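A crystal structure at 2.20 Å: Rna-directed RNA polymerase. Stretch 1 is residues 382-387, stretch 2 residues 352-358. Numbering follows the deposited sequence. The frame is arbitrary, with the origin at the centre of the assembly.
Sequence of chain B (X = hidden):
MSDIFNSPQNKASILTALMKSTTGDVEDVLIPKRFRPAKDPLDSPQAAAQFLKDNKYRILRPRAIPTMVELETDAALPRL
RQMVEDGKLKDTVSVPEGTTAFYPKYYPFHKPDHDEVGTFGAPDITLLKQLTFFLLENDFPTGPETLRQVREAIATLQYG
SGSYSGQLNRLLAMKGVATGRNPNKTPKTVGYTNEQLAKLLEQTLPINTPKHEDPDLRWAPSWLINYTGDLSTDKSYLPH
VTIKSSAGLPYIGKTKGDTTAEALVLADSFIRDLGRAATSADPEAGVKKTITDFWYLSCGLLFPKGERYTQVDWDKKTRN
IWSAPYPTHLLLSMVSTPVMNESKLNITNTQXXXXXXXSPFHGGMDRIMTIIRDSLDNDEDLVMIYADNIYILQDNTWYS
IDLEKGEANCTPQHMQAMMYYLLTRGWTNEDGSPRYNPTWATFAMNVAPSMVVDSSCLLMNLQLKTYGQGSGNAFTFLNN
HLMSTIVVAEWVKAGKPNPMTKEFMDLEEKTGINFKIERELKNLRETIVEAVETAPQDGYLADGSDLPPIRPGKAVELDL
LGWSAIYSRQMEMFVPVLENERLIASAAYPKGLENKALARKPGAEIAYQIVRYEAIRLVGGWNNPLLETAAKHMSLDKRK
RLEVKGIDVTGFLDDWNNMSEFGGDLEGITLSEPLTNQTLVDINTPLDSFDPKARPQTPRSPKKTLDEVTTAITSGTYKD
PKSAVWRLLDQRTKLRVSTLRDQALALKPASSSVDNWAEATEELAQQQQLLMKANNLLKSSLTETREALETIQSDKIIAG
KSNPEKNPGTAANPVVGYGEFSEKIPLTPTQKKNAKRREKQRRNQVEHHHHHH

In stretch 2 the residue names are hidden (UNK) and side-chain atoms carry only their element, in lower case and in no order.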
# COMPACT_ATOMS: atom_id res chain seq x y z
N LEU B 382 -14.74 16.78 11.64
CA LEU B 382 -14.70 15.67 10.70
C LEU B 382 -13.29 15.08 10.64
O LEU B 382 -12.30 15.82 10.68
CB LEU B 382 -15.12 16.20 9.31
CG LEU B 382 -15.49 15.22 8.20
CD1 LEU B 382 -16.73 14.38 8.56
CD2 LEU B 382 -15.78 16.00 6.92
N VAL B 383 -13.21 13.75 10.56
CA VAL B 383 -11.95 13.04 10.42
C VAL B 383 -12.08 12.02 9.30
O VAL B 383 -13.13 11.40 9.13
CB VAL B 383 -11.41 12.43 11.76
CG1 VAL B 383 -12.23 11.24 12.25
CG2 VAL B 383 -9.93 12.06 11.62
N MET B 384 -11.02 11.89 8.50
CA MET B 384 -10.93 10.93 7.39
C MET B 384 -9.58 10.26 7.47
O MET B 384 -8.59 10.92 7.80
CB MET B 384 -11.14 11.58 6.02
CG MET B 384 -12.50 12.22 5.87
SD MET B 384 -12.69 12.77 4.19
CE MET B 384 -13.99 13.95 4.35
N ILE B 385 -9.54 8.95 7.19
CA ILE B 385 -8.29 8.16 7.29
C ILE B 385 -8.06 7.32 6.07
O ILE B 385 -8.94 6.62 5.61
CB ILE B 385 -8.27 7.27 8.58
CG1 ILE B 385 -8.54 8.10 9.87
CG2 ILE B 385 -6.97 6.47 8.72
CD1 ILE B 385 -9.06 7.27 11.06
N TYR B 386 -6.81 7.33 5.60
CA TYR B 386 -6.34 6.50 4.51
C TYR B 386 -4.90 6.10 4.78
O TYR B 386 -4.00 6.90 4.49
CB TYR B 386 -6.47 7.22 3.15
CG TYR B 386 -6.22 6.27 1.99
CD1 TYR B 386 -4.93 6.06 1.50
CD2 TYR B 386 -7.26 5.57 1.40
CE1 TYR B 386 -4.69 5.16 0.46
CE2 TYR B 386 -7.04 4.69 0.34
CZ TYR B 386 -5.75 4.47 -0.12
OH TYR B 386 -5.50 3.60 -1.14
N ALA B 387 -4.66 4.87 5.31
CA ALA B 387 -3.30 4.40 5.61
C ALA B 387 -2.56 5.46 6.47
O ALA B 387 -3.10 5.85 7.51
CB ALA B 387 -2.53 4.08 4.31
N UNK B 352 -18.40 5.96 7.99
CA UNK B 352 -17.06 5.65 8.51
C UNK B 352 -16.07 6.76 8.17
O UNK B 352 -16.17 7.28 7.06
c UNK B 352 -16.55 4.28 7.93
o UNK B 352 -15.19 4.09 8.30
c UNK B 352 -16.62 4.21 6.41
N UNK B 353 -15.04 7.06 9.00
CA UNK B 353 -14.01 8.03 8.56
C UNK B 353 -13.07 7.46 7.47
O UNK B 353 -12.28 8.21 6.90
c UNK B 353 -14.77 6.56 10.37
c UNK B 353 -13.39 7.09 10.68
c UNK B 353 -13.20 8.30 9.85
N UNK B 354 -13.12 6.15 7.21
CA UNK B 354 -12.24 5.49 6.24
C UNK B 354 -12.37 6.02 4.82
O UNK B 354 -13.47 6.39 4.40
o UNK B 354 -11.54 3.32 5.38
c UNK B 354 -12.49 3.99 6.21
N UNK B 355 -11.24 6.06 4.08
CA UNK B 355 -11.20 6.45 2.67
C UNK B 355 -10.81 5.24 1.79
O UNK B 355 -10.56 5.42 0.60
c UNK B 355 -10.66 9.03 2.85
c UNK B 355 -11.67 9.59 1.86
c UNK B 355 -10.20 7.62 2.45
c UNK B 355 -9.48 9.96 3.00
N UNK B 356 -10.76 4.00 2.36
CA UNK B 356 -10.38 2.81 1.60
C UNK B 356 -11.25 2.61 0.35
O UNK B 356 -12.48 2.59 0.42
o UNK B 356 -8.76 -3.02 -0.53
c UNK B 356 -10.41 1.54 2.48
c UNK B 356 -8.64 0.14 1.32
c UNK B 356 -8.24 -0.97 0.58
c UNK B 356 -9.17 -1.92 0.20
c UNK B 356 -10.90 -0.63 1.27
c UNK B 356 -10.50 -1.75 0.53
c UNK B 356 -9.97 0.31 1.71
N UNK B 357 -10.58 2.46 -0.79
CA UNK B 357 -11.23 2.26 -2.09
C UNK B 357 -11.84 3.52 -2.67
O UNK B 357 -12.57 3.43 -3.66
N UNK B 358 -11.53 4.71 -2.09
CA UNK B 358 -12.09 5.97 -2.59
C UNK B 358 -11.56 6.33 -3.97
O UNK B 358 -10.37 6.19 -4.23
c UNK B 358 -11.81 7.14 -1.63
c UNK B 358 -12.10 8.53 -2.18
c UNK B 358 -11.07 9.36 -2.62
c UNK B 358 -11.32 10.64 -3.10
c UNK B 358 -12.61 11.11 -3.13
c UNK B 358 -13.65 10.30 -2.73
c UNK B 358 -13.39 9.02 -2.24
O HOH W 1 -7.83 2.33 -1.75

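Position 352 carries three side-chain atoms, a carbon bearing one oxygen and one further carbon. This branched hydroxyl makes no contact with stretch 1. The oxygen instead accepts a hydrogen bond from the backbone N of position 354, 3.1 Å away, and is also engaged elsewhere in the structure. One oxygen and one methyl on the same carbon make this residue Thr 352, and the oxygen its OG1.

At position 353, three carbons close a ring onto the backbone nitrogen. Its CB points toward stretch 1 and lies 3.2 Å from Val 383 O and 3.9 Å from Val 383 CG1. A ring that includes the main-chain N identifies Pro 353, whose CG also reaches to 4.4 Å from Ile 385 CD1. With its nitrogen tied into the ring, this residue has no N-H to donate, but its carbonyl is free to accept.

Position 354 has one carbon followed by one oxygen. The CA-to-CB bond points away from the strand, and it is the backbone CA that meets stretch 1, 3.5 Å from Ile 385 O. An unbranched hydroxyl of this size is Ser 354. Its OG turns back on its own chain and accepts a hydrogen bond from the N of position 356 at 3.2 Å, with a nearly straight angle of 170°.

Four carbons, forked at the second, occupy position 355. The CA-to-CB bond points toward stretch 1, and CB packs 3.7 Å from Tyr 386 CD2. The fork beyond CB, with no branch at CB itself, gives Leu 355; its CD1 meets Met 384 CB at 3.8 Å. This residue has the largest area covered by the strand of any in the stretch.

Position 356 bears one carbon and a six-carbon ring carrying an oxygen. Its CA-to-CB bond points away from stretch 1; the nearest contact is from backbone N, 4.0 Å from Tyr 386 CD2. The ring oxygen, hydrogen-bonded elsewhere in the structure, marks Tyr 356.

No side-chain atoms follow the CA of position 357. Phi is +75°, a value that by itself favours glycine, and the residue is Gly 357. It is the third residue of a type II turn that begins at Leu 355.

Position 358 shows one carbon and a six-carbon ring without oxygen, hence Phe 358. Its N donates to Leu 355 O at 2.9 Å, closing the turn, while the ring leads away from the strand.

The contact is built on the backbone. Ile 385 N donates to Pro 353 O at 2.9 Å, and Ile 385 O accepts from Leu 355 N at 2.8 Å, so that one strand residue grips the segment around Ser 354 in a single beta bridge. Pro 353 and Leu 355 then supply the apolar packing. The Tyr 386 ring presents its edge to the start of the turn, with CD2 3.4 Å from Leu 355 O. A water extends the link, its O lying 2.7 Å from Tyr 386 OH and accepting from Gly 357 N at 2.9 Å.

Stretch 2 352-358: TPSLYGF
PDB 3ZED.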